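Local coordinates for protein insecticidal Delta-Endotoxin Cry8Ea1 (Bacillus Thuringiensis, PDB 3EB7) that acts as an insecticidal delta-endotoxin against Holotrichia parallela larvae, probably by inserting helices of its N-terminal domain into gut-cell membranes to form pores, at residues L142-L147 and A176-H181; L146-S151 and Y225-Y230; V419-I422 and V427-F430. One frame throughout, in Å; residues are numbered along the deposited sequence.

Interaction 1. Residues L142-L147 and A176-H181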
loop_
_atom_site.group_PDB
_atom_site.type_symbol
_atom_site.label_atom_id
_atom_site.label_comp_id
_atom_site.label_asym_id
_atom_site.label_seq_id
_atom_site.Cartn_x
_atom_site.Cartn_y
_atom_site.Cartn_z
ATOM N N LEU A 142 9.177 12.698 -7.009
ATOM C CA LEU A 142 9.166 14.011 -7.632
ATOM C C LEU A 142 9.882 14.047 -8.982
ATOM O O LEU A 142 9.361 14.639 -9.955
ATOM C CB LEU A 142 9.752 15.057 -6.686
ATOM C CG LEU A 142 8.867 15.468 -5.511
ATOM C CD1 LEU A 142 9.640 16.450 -4.598
ATOM C CD2 LEU A 142 7.494 16.055 -5.957
ATOM N N HIS A 143 11.062 13.405 -9.029
ATOM C CA HIS A 143 11.895 13.378 -10.232
ATOM C C HIS A 143 11.212 12.681 -11.400
ATOM O O HIS A 143 11.236 13.195 -12.513
ATOM C CB HIS A 143 13.279 12.755 -9.952
ATOM C CG HIS A 143 14.259 12.974 -11.065
ATOM N ND1 HIS A 143 15.365 12.177 -11.261
ATOM C CD2 HIS A 143 14.268 13.890 -12.071
ATOM C CE1 HIS A 143 16.027 12.611 -12.317
ATOM N NE2 HIS A 143 15.380 13.647 -12.829
ATOM N N LEU A 144 10.565 11.545 -11.156
ATOM C CA LEU A 144 9.802 10.847 -12.184
ATOM C C LEU A 144 8.529 11.572 -12.638
ATOM O O LEU A 144 8.090 11.412 -13.805
ATOM C CB LEU A 144 9.416 9.449 -11.680
ATOM C CG LEU A 144 10.548 8.502 -11.263
ATOM C CD1 LEU A 144 9.993 7.191 -10.701
ATOM C CD2 LEU A 144 11.500 8.249 -12.453
ATOM N N LEU A 145 7.894 12.338 -11.747
ATOM C CA LEU A 145 6.754 13.137 -12.173
ATOM C C LEU A 145 7.189 14.295 -13.078
ATOM O O LEU A 145 6.418 14.741 -13.959
ATOM C CB LEU A 145 6.058 13.718 -10.967
ATOM C CG LEU A 145 5.167 12.828 -10.116
ATOM C CD1 LEU A 145 5.039 13.485 -8.746
ATOM C CD2 LEU A 145 3.784 12.674 -10.822
ATOM N N LEU A 146 8.413 14.779 -12.852
ATOM C CA LEU A 146 8.977 15.887 -13.598
ATOM C C LEU A 146 9.242 15.417 -15.021
ATOM O O LEU A 146 8.801 16.041 -16.001
ATOM C CB LEU A 146 10.291 16.361 -12.950
ATOM C CG LEU A 146 10.914 17.578 -13.637
ATOM C CD1 LEU A 146 10.112 18.812 -13.364
ATOM C CD2 LEU A 146 12.344 17.798 -13.209
ATOM N N LEU A 147 9.941 14.293 -15.133
ATOM C CA LEU A 147 10.198 13.655 -16.419
ATOM C C LEU A 147 8.924 13.352 -17.200
ATOM O O LEU A 147 8.933 13.364 -18.426
ATOM C CB LEU A 147 11.070 12.414 -16.232
ATOM C CG LEU A 147 12.612 12.565 -16.367
ATOM C CD1 LEU A 147 13.192 13.996 -16.469
ATOM C CD2 LEU A 147 13.266 11.832 -15.252
ATOM N N ALA A 176 12.957 2.002 -13.154
ATOM C CA ALA A 176 13.648 0.752 -12.772
ATOM C C ALA A 176 14.617 0.957 -11.631
ATOM O O ALA A 176 14.536 0.271 -10.621
ATOM C CB ALA A 176 14.372 0.125 -13.979
ATOM N N GLN A 177 15.532 1.898 -11.783
ATOM C CA GLN A 177 16.577 2.122 -10.775
ATOM C C GLN A 177 16.018 2.552 -9.405
ATOM O O GLN A 177 16.410 2.002 -8.393
ATOM C CB GLN A 177 17.604 3.140 -11.294
ATOM C CG GLN A 177 18.485 3.708 -10.174
ATOM C CD GLN A 177 19.531 4.755 -10.621
ATOM O OE1 GLN A 177 20.163 4.627 -11.679
ATOM N NE2 GLN A 177 19.712 5.795 -9.796
ATOM N N TYR A 178 15.110 3.532 -9.386
ATOM C CA TYR A 178 14.468 4.003 -8.154
ATOM C C TYR A 178 13.596 2.915 -7.523
ATOM O O TYR A 178 13.563 2.792 -6.319
ATOM C CB TYR A 178 13.616 5.273 -8.395
ATOM C CG TYR A 178 14.372 6.533 -8.852
ATOM C CD1 TYR A 178 13.698 7.575 -9.490
ATOM C CD2 TYR A 178 15.741 6.669 -8.659
ATOM C CE1 TYR A 178 14.364 8.714 -9.922
ATOM C CE2 TYR A 178 16.434 7.801 -9.086
ATOM C CZ TYR A 178 15.748 8.828 -9.713
ATOM O OH TYR A 178 16.433 9.970 -10.112
ATOM N N SER A 179 12.882 2.126 -8.324
ATOM C CA SER A 179 12.097 1.043 -7.757
ATOM C C SER A 179 13.023 0.048 -7.064
ATOM O O SER A 179 12.781 -0.348 -5.922
ATOM C CB SER A 179 11.240 0.346 -8.819
ATOM O OG SER A 179 10.356 1.244 -9.462
ATOM N N ASP A 180 14.105 -0.319 -7.739
ATOM C CA ASP A 180 15.032 -1.351 -7.235
ATOM C C ASP A 180 15.706 -0.926 -5.940
ATOM O O ASP A 180 15.749 -1.695 -4.983
ATOM C CB ASP A 180 16.069 -1.699 -8.315
ATOM C CG ASP A 180 15.496 -2.619 -9.407
ATOM O OD1 ASP A 180 14.408 -3.238 -9.201
ATOM O OD2 ASP A 180 16.159 -2.761 -10.472
ATOM N N HIS A 181 16.160 0.325 -5.891
ATOM C CA HIS A 181 16.784 0.870 -4.689
ATOM C C HIS A 181 15.816 0.815 -3.469
ATOM O O HIS A 181 16.174 0.332 -2.403
ATOM C CB HIS A 181 17.313 2.292 -4.973
ATOM C CG HIS A 181 17.901 2.966 -3.768
ATOM N ND1 HIS A 181 19.247 2.901 -3.456
ATOM C CD2 HIS A 181 17.320 3.684 -2.779
ATOM C CE1 HIS A 181 19.472 3.580 -2.351
ATOM N NE2 HIS A 181 18.323 4.068 -1.914
#
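Tyr178 reaches across from helix 161-191 and meets two neighbours on helix 133-153, His143 and Leu144. Its ring comes in edge first. The phenol OH lies at the rim of the His143 imidazole, close to the imidazole plane, and pairs with ND1. This hydrogen bond is short, 2.7 Å from His143 ND1 to Tyr178 OH, and fairly straight at 162°. The geometry fits a proton on either atom. The two side chains meet nearly perpendicular. Their ring planes differ by 46°, and the rings approach by their edges without stacking. The first torsion of His143 (chi1 -168°) turns CG away from the backbone N and swings the imidazole out to the phenol. Leu144 and Tyr178 run antiparallel past one another. Leu144 CG touches the ring edge, 3.7 Å from Tyr178 CD1, and its CD2 lies near the same edge. Within its own helix, Leu147 CD2 sits above one face of the imidazole, toward its rim. Phe116 stacks on the His143 ring, and Asp113 OD2 is hydrogen-bonded to NE2. Both imidazole nitrogens are therefore hydrogen-bonded in a buried place. These bonds fix the ring's rotation, and the carboxylate would probably favour a proton on NE2, with ND1 then accepting from the phenol.

Interaction 2. Residues L146-S151 and Y225-Y230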
loop_
_atom_site.group_PDB
_atom_site.type_symbol
_atom_site.label_atom_id
_atom_site.label_comp_id
_atom_site.label_asym_id
_atom_site.label_seq_id
_atom_site.Cartn_x
_atom_site.Cartn_y
_atom_site.Cartn_z
ATOM N N LEU A 146 8.413 14.779 -12.852
ATOM C CA LEU A 146 8.977 15.887 -13.598
ATOM C C LEU A 146 9.242 15.417 -15.021
ATOM O O LEU A 146 8.801 16.041 -16.001
ATOM C CB LEU A 146 10.291 16.361 -12.950
ATOM C CG LEU A 146 10.914 17.578 -13.637
ATOM C CD1 LEU A 146 10.112 18.812 -13.364
ATOM C CD2 LEU A 146 12.344 17.798 -13.209
ATOM N N LEU A 147 9.941 14.293 -15.133
ATOM C CA LEU A 147 10.198 13.655 -16.419
ATOM C C LEU A 147 8.924 13.352 -17.200
ATOM O O LEU A 147 8.933 13.364 -18.426
ATOM C CB LEU A 147 11.070 12.414 -16.232
ATOM C CG LEU A 147 12.612 12.565 -16.367
ATOM C CD1 LEU A 147 13.192 13.996 -16.469
ATOM C CD2 LEU A 147 13.266 11.832 -15.252
ATOM N N LYS A 148 7.816 13.124 -16.516
ATOM C CA LYS A 148 6.537 12.929 -17.211
ATOM C C LYS A 148 5.967 14.220 -17.849
ATOM O O LYS A 148 5.289 14.163 -18.873
ATOM C CB LYS A 148 5.562 12.281 -16.270
ATOM C CG LYS A 148 4.120 12.359 -16.611
ATOM C CD LYS A 148 3.370 11.983 -15.327
ATOM C CE LYS A 148 2.001 12.612 -15.268
ATOM N NZ LYS A 148 1.114 11.997 -16.325
ATOM N N ASP A 149 6.248 15.368 -17.258
ATOM C CA ASP A 149 5.891 16.646 -17.877
ATOM C C ASP A 149 6.594 16.864 -19.220
ATOM O O ASP A 149 5.974 17.367 -20.186
ATOM C CB ASP A 149 6.233 17.795 -16.930
ATOM C CG ASP A 149 5.602 17.624 -15.578
ATOM O OD1 ASP A 149 4.617 16.862 -15.463
ATOM O OD2 ASP A 149 6.102 18.248 -14.626
ATOM N N ALA A 150 7.868 16.479 -19.275
ATOM C CA ALA A 150 8.610 16.414 -20.542
ATOM C C ALA A 150 7.858 15.617 -21.594
ATOM O O ALA A 150 7.859 16.005 -22.749
ATOM C CB ALA A 150 9.991 15.823 -20.338
ATOM N N SER A 151 7.207 14.524 -21.199
ATOM C CA SER A 151 6.392 13.721 -22.116
ATOM C C SER A 151 5.098 14.367 -22.577
ATOM O O SER A 151 4.663 14.171 -23.700
ATOM C CB SER A 151 6.053 12.374 -21.484
ATOM O OG SER A 151 7.117 11.499 -21.711
ATOM N N TYR A 225 3.575 6.675 -14.211
ATOM C CA TYR A 225 4.065 7.988 -14.679
ATOM C C TYR A 225 4.577 7.928 -16.106
ATOM O O TYR A 225 4.959 8.954 -16.668
ATOM C CB TYR A 225 5.166 8.542 -13.796
ATOM C CG TYR A 225 4.802 8.721 -12.354
ATOM C CD1 TYR A 225 5.814 8.829 -11.382
ATOM C CD2 TYR A 225 3.438 8.766 -11.942
ATOM C CE1 TYR A 225 5.508 8.990 -10.052
ATOM C CE2 TYR A 225 3.106 8.914 -10.597
ATOM C CZ TYR A 225 4.160 9.029 -9.659
ATOM O OH TYR A 225 3.859 9.186 -8.350
ATOM N N ASP A 226 4.601 6.723 -16.666
ATOM C CA ASP A 226 4.880 6.475 -18.071
ATOM C C ASP A 226 3.623 6.803 -18.889
ATOM O O ASP A 226 2.622 6.082 -18.849
ATOM C CB ASP A 226 5.279 5.011 -18.233
ATOM C CG ASP A 226 5.578 4.614 -19.658
ATOM O OD1 ASP A 226 5.940 3.452 -19.810
ATOM O OD2 ASP A 226 5.484 5.419 -20.619
ATOM N N MET A 227 3.683 7.906 -19.621
ATOM C CA MET A 227 2.505 8.370 -20.338
ATOM C C MET A 227 2.296 7.713 -21.708
ATOM O O MET A 227 1.229 7.855 -22.291
ATOM C CB MET A 227 2.452 9.907 -20.399
ATOM C CG MET A 227 2.324 10.571 -18.995
ATOM S SD MET A 227 0.867 10.179 -17.903
ATOM C CE MET A 227 1.132 8.540 -17.266
ATOM N N ARG A 228 3.298 6.986 -22.198
ATOM C CA ARG A 228 3.097 6.139 -23.363
ATOM C C ARG A 228 2.351 4.867 -22.973
ATOM O O ARG A 228 1.473 4.444 -23.695
ATOM C CB ARG A 228 4.418 5.818 -24.087
ATOM C CG ARG A 228 5.195 7.056 -24.394
ATOM C CD ARG A 228 6.179 6.856 -25.507
ATOM N NE ARG A 228 7.070 8.012 -25.598
ATOM C CZ ARG A 228 8.221 8.038 -26.278
ATOM N NH1 ARG A 228 8.623 6.963 -26.956
ATOM N NH2 ARG A 228 8.961 9.159 -26.295
ATOM N N THR A 229 2.689 4.278 -21.826
ATOM C CA THR A 229 2.003 3.070 -21.336
ATOM C C THR A 229 0.649 3.380 -20.696
ATOM O O THR A 229 -0.296 2.589 -20.830
ATOM C CB THR A 229 2.930 2.262 -20.408
ATOM O OG1 THR A 229 4.148 2.041 -21.101
ATOM C CG2 THR A 229 2.366 0.907 -20.022
ATOM N N TYR A 230 0.547 4.539 -20.049
ATOM C CA TYR A 230 -0.697 5.007 -19.438
ATOM C C TYR A 230 -1.087 6.398 -19.978
ATOM O O TYR A 230 -0.892 7.411 -19.297
ATOM C CB TYR A 230 -0.578 4.987 -17.890
ATOM C CG TYR A 230 -0.223 3.598 -17.342
ATOM C CD1 TYR A 230 1.107 3.190 -17.236
ATOM C CD2 TYR A 230 -1.221 2.684 -16.983
ATOM C CE1 TYR A 230 1.436 1.919 -16.780
ATOM C CE2 TYR A 230 -0.896 1.413 -16.501
ATOM C CZ TYR A 230 0.421 1.044 -16.416
ATOM O OH TYR A 230 0.756 -0.200 -15.965
HETATM O O HOH W 1 6.385 9.392 -19.908
HETATM O O HOH W 2 7.554 10.932 -24.538
#
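Lys148, on helix 133-153, lays its side chain along the backbone of Tyr225 and against Met227. The lysine methylenes pack over the Tyr225 carbonyl. CB of Lys148 sits 3.4 Å from Tyr225 O, and CG and CD pass close to the same oxygen. The apolar part is smaller. Lys148 CD comes within 4.2 Å of Tyr225 CB. The lysine chain leaves its helix with CG opposite the backbone N (chi1 162°), and this carries it over the loop. Met227 crosses it at a slant, with its CG beside the lysine CG. The placing of the lysine amino group against the sulfur is doubtful in the model. Ser151, one turn further on, adds a looser touch, 4.5 Å from its CB to Met227 CB.

The polar part runs through water. Ser151 OG binds two waters, each 2.9 Å away. The first accepts from Met227 N at 3.1 Å. The second accepts from Arg228 NH2 at 2.9 Å, meeting the guanidinium at its edge and in its plane. Arg228 NH2 also bonds to Asn165, and Tyr168 makes a cation-pi contact with Arg228.

Within 225-230, the Asp226 carboxylate helps hold the turn. Asp226 OD1 accepts from Thr229 OG1 at 2.6 Å, from above the carboxylate plane. Its OD2 takes weak bonds from Arg228 N and Thr229 N, and also bonds Tyr168 OH. A firmer backbone bond joins Tyr230 N to Asp226 O. The Tyr225 hydroxyl bonds to Asn141, and its carbonyl to Gln171.

Beyond the turn, Tyr230 meets Glu584 and Arg502. The connecting loop after the helical bundle of a three-domain Cry toxin is thus pinned to a bundle helix, on its way to the beta-rich domains.

Interaction 3. Residues V419-I422 and V427-F430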
loop_
_atom_site.group_PDB
_atom_site.type_symbol
_atom_site.label_atom_id
_atom_site.label_comp_id
_atom_site.label_asym_id
_atom_site.label_seq_id
_atom_site.Cartn_x
_atom_site.Cartn_y
_atom_site.Cartn_z
ATOM N N VAL A 419 -8.436 -9.506 12.302
ATOM C CA VAL A 419 -7.916 -9.539 13.664
ATOM C C VAL A 419 -7.284 -10.909 13.966
ATOM O O VAL A 419 -7.943 -11.960 13.849
ATOM C CB VAL A 419 -9.042 -9.290 14.708
ATOM C CG1 VAL A 419 -8.449 -8.988 16.076
ATOM C CG2 VAL A 419 -9.977 -8.118 14.290
ATOM N N THR A 420 -6.003 -10.891 14.363
ATOM C CA THR A 420 -5.305 -12.063 14.899
ATOM C C THR A 420 -5.050 -11.853 16.393
ATOM O O THR A 420 -5.293 -10.770 16.921
ATOM C CB THR A 420 -3.993 -12.321 14.172
ATOM O OG1 THR A 420 -3.144 -11.164 14.315
ATOM C CG2 THR A 420 -4.290 -12.571 12.688
ATOM N N PHE A 421 -4.561 -12.874 17.083
ATOM C CA PHE A 421 -4.597 -12.834 18.533
ATOM C C PHE A 421 -3.591 -13.824 19.102
ATOM O O PHE A 421 -3.320 -14.850 18.472
ATOM C CB PHE A 421 -6.049 -13.147 18.966
ATOM C CG PHE A 421 -6.335 -13.002 20.442
ATOM C CD1 PHE A 421 -6.631 -11.767 20.998
ATOM C CD2 PHE A 421 -6.413 -14.124 21.254
ATOM C CE1 PHE A 421 -6.905 -11.638 22.383
ATOM C CE2 PHE A 421 -6.703 -14.007 22.625
ATOM C CZ PHE A 421 -6.949 -12.768 23.189
ATOM N N ILE A 422 -3.001 -13.489 20.255
ATOM C CA ILE A 422 -2.319 -14.462 21.109
ATOM C C ILE A 422 -2.934 -14.372 22.503
ATOM O O ILE A 422 -3.525 -13.351 22.850
ATOM C CB ILE A 422 -0.766 -14.212 21.217
ATOM C CG1 ILE A 422 -0.476 -12.850 21.865
ATOM C CG2 ILE A 422 -0.108 -14.312 19.865
ATOM C CD1 ILE A 422 1.002 -12.510 22.061
ATOM N N VAL A 427 -3.526 -10.503 23.577
ATOM C CA VAL A 427 -3.214 -9.384 22.719
ATOM C C VAL A 427 -3.654 -9.600 21.252
ATOM O O VAL A 427 -3.112 -10.462 20.563
ATOM C CB VAL A 427 -1.685 -9.010 22.754
ATOM C CG1 VAL A 427 -1.429 -7.795 21.911
ATOM C CG2 VAL A 427 -1.187 -8.760 24.157
ATOM N N PRO A 428 -4.636 -8.804 20.786
ATOM C CA PRO A 428 -5.027 -8.767 19.365
ATOM C C PRO A 428 -4.150 -7.873 18.480
ATOM O O PRO A 428 -3.503 -6.930 18.963
ATOM C CB PRO A 428 -6.477 -8.244 19.400
ATOM C CG PRO A 428 -6.657 -7.542 20.764
ATOM C CD PRO A 428 -5.462 -7.903 21.639
ATOM N N VAL A 429 -4.099 -8.196 17.189
ATOM C CA VAL A 429 -3.451 -7.333 16.203
ATOM C C VAL A 429 -4.510 -7.059 15.139
ATOM O O VAL A 429 -5.249 -7.961 14.746
ATOM C CB VAL A 429 -2.151 -8.012 15.605
ATOM C CG1 VAL A 429 -1.635 -7.305 14.380
ATOM C CG2 VAL A 429 -1.052 -8.055 16.645
ATOM N N PHE A 430 -4.621 -5.807 14.712
ATOM C CA PHE A 430 -5.542 -5.440 13.621
ATOM C C PHE A 430 -4.758 -5.331 12.316
ATOM O O PHE A 430 -3.663 -4.771 12.293
ATOM C CB PHE A 430 -6.235 -4.109 13.929
ATOM C CG PHE A 430 -7.247 -4.143 15.078
ATOM C CD1 PHE A 430 -7.827 -2.947 15.532
ATOM C CD2 PHE A 430 -7.633 -5.324 15.701
ATOM C CE1 PHE A 430 -8.788 -2.950 16.591
ATOM C CE2 PHE A 430 -8.596 -5.324 16.771
ATOM C CZ PHE A 430 -9.169 -4.173 17.192
#
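Strands 419-422 and 427-430 run antiparallel, with their short axes at 156° and 4.5 Å apart at closest approach. Thr420 with Val429 and Ile422 with Val427 are hydrogen-bonded pairs, each joined by two bonds. Val429 N to Thr420 O and Val427 N to Ile422 O are 2.9 Å; Thr420 N to Val429 O and Ile422 N to Val427 O are 3.0 Å. Phe421 with Pro428 lies between them and Val419 with Phe430 beyond Thr420-Val429; both are non-hydrogen-bonded pairs. On the face of these four, Val419 CG1 meets the edge of the neighbouring ring, 3.7 Å from Phe430 CE2. The trans first torsion of Phe421 (chi1 -173°) brings its CD1 to 3.6 Å from Pro428 N. Trp301 stacks on Phe421. On the other face Thr420 OG1 stands 3.5 Å from Val429 CB and is hydrogen-bonded to Phe270 O. Ile422 CG1 runs beside Val427 CB. Helix 263-270 packs here through Ile422 and Val429. Val419 O bonds His304, and Pro428 and Phe430 have backbone bonds to Ile247 and Thr244. The backbone N and O of Thr420, Ile422, Val427 and Val429 are paired across the strands in a buried, mainly apolar setting.

In the fold
Of the contacting segments, those on helix 133-153 come first along the chain and supply both interaction 1 and interaction 2. Interaction 1 closes a loop of 28 residues, mostly helix, between helices 133-153 and 161-191. Interaction 2 shares Leu146 and Leu147 with it and closes a longer excursion to 225-230, past helix 198-220. The second half of interaction 1 lies within that excursion. The centres of interactions 1 and 2 are about 11 Å apart, and Tyr225 CD1 packs 3.7 Å from Leu144 CB. Interaction 3 follows in series as a local hairpin. It joins two strands of the three-stranded antiparallel sheet (241-243, 427-434, 414-422), its centre about 37 Å from that of interaction 1, far from the helical bundle.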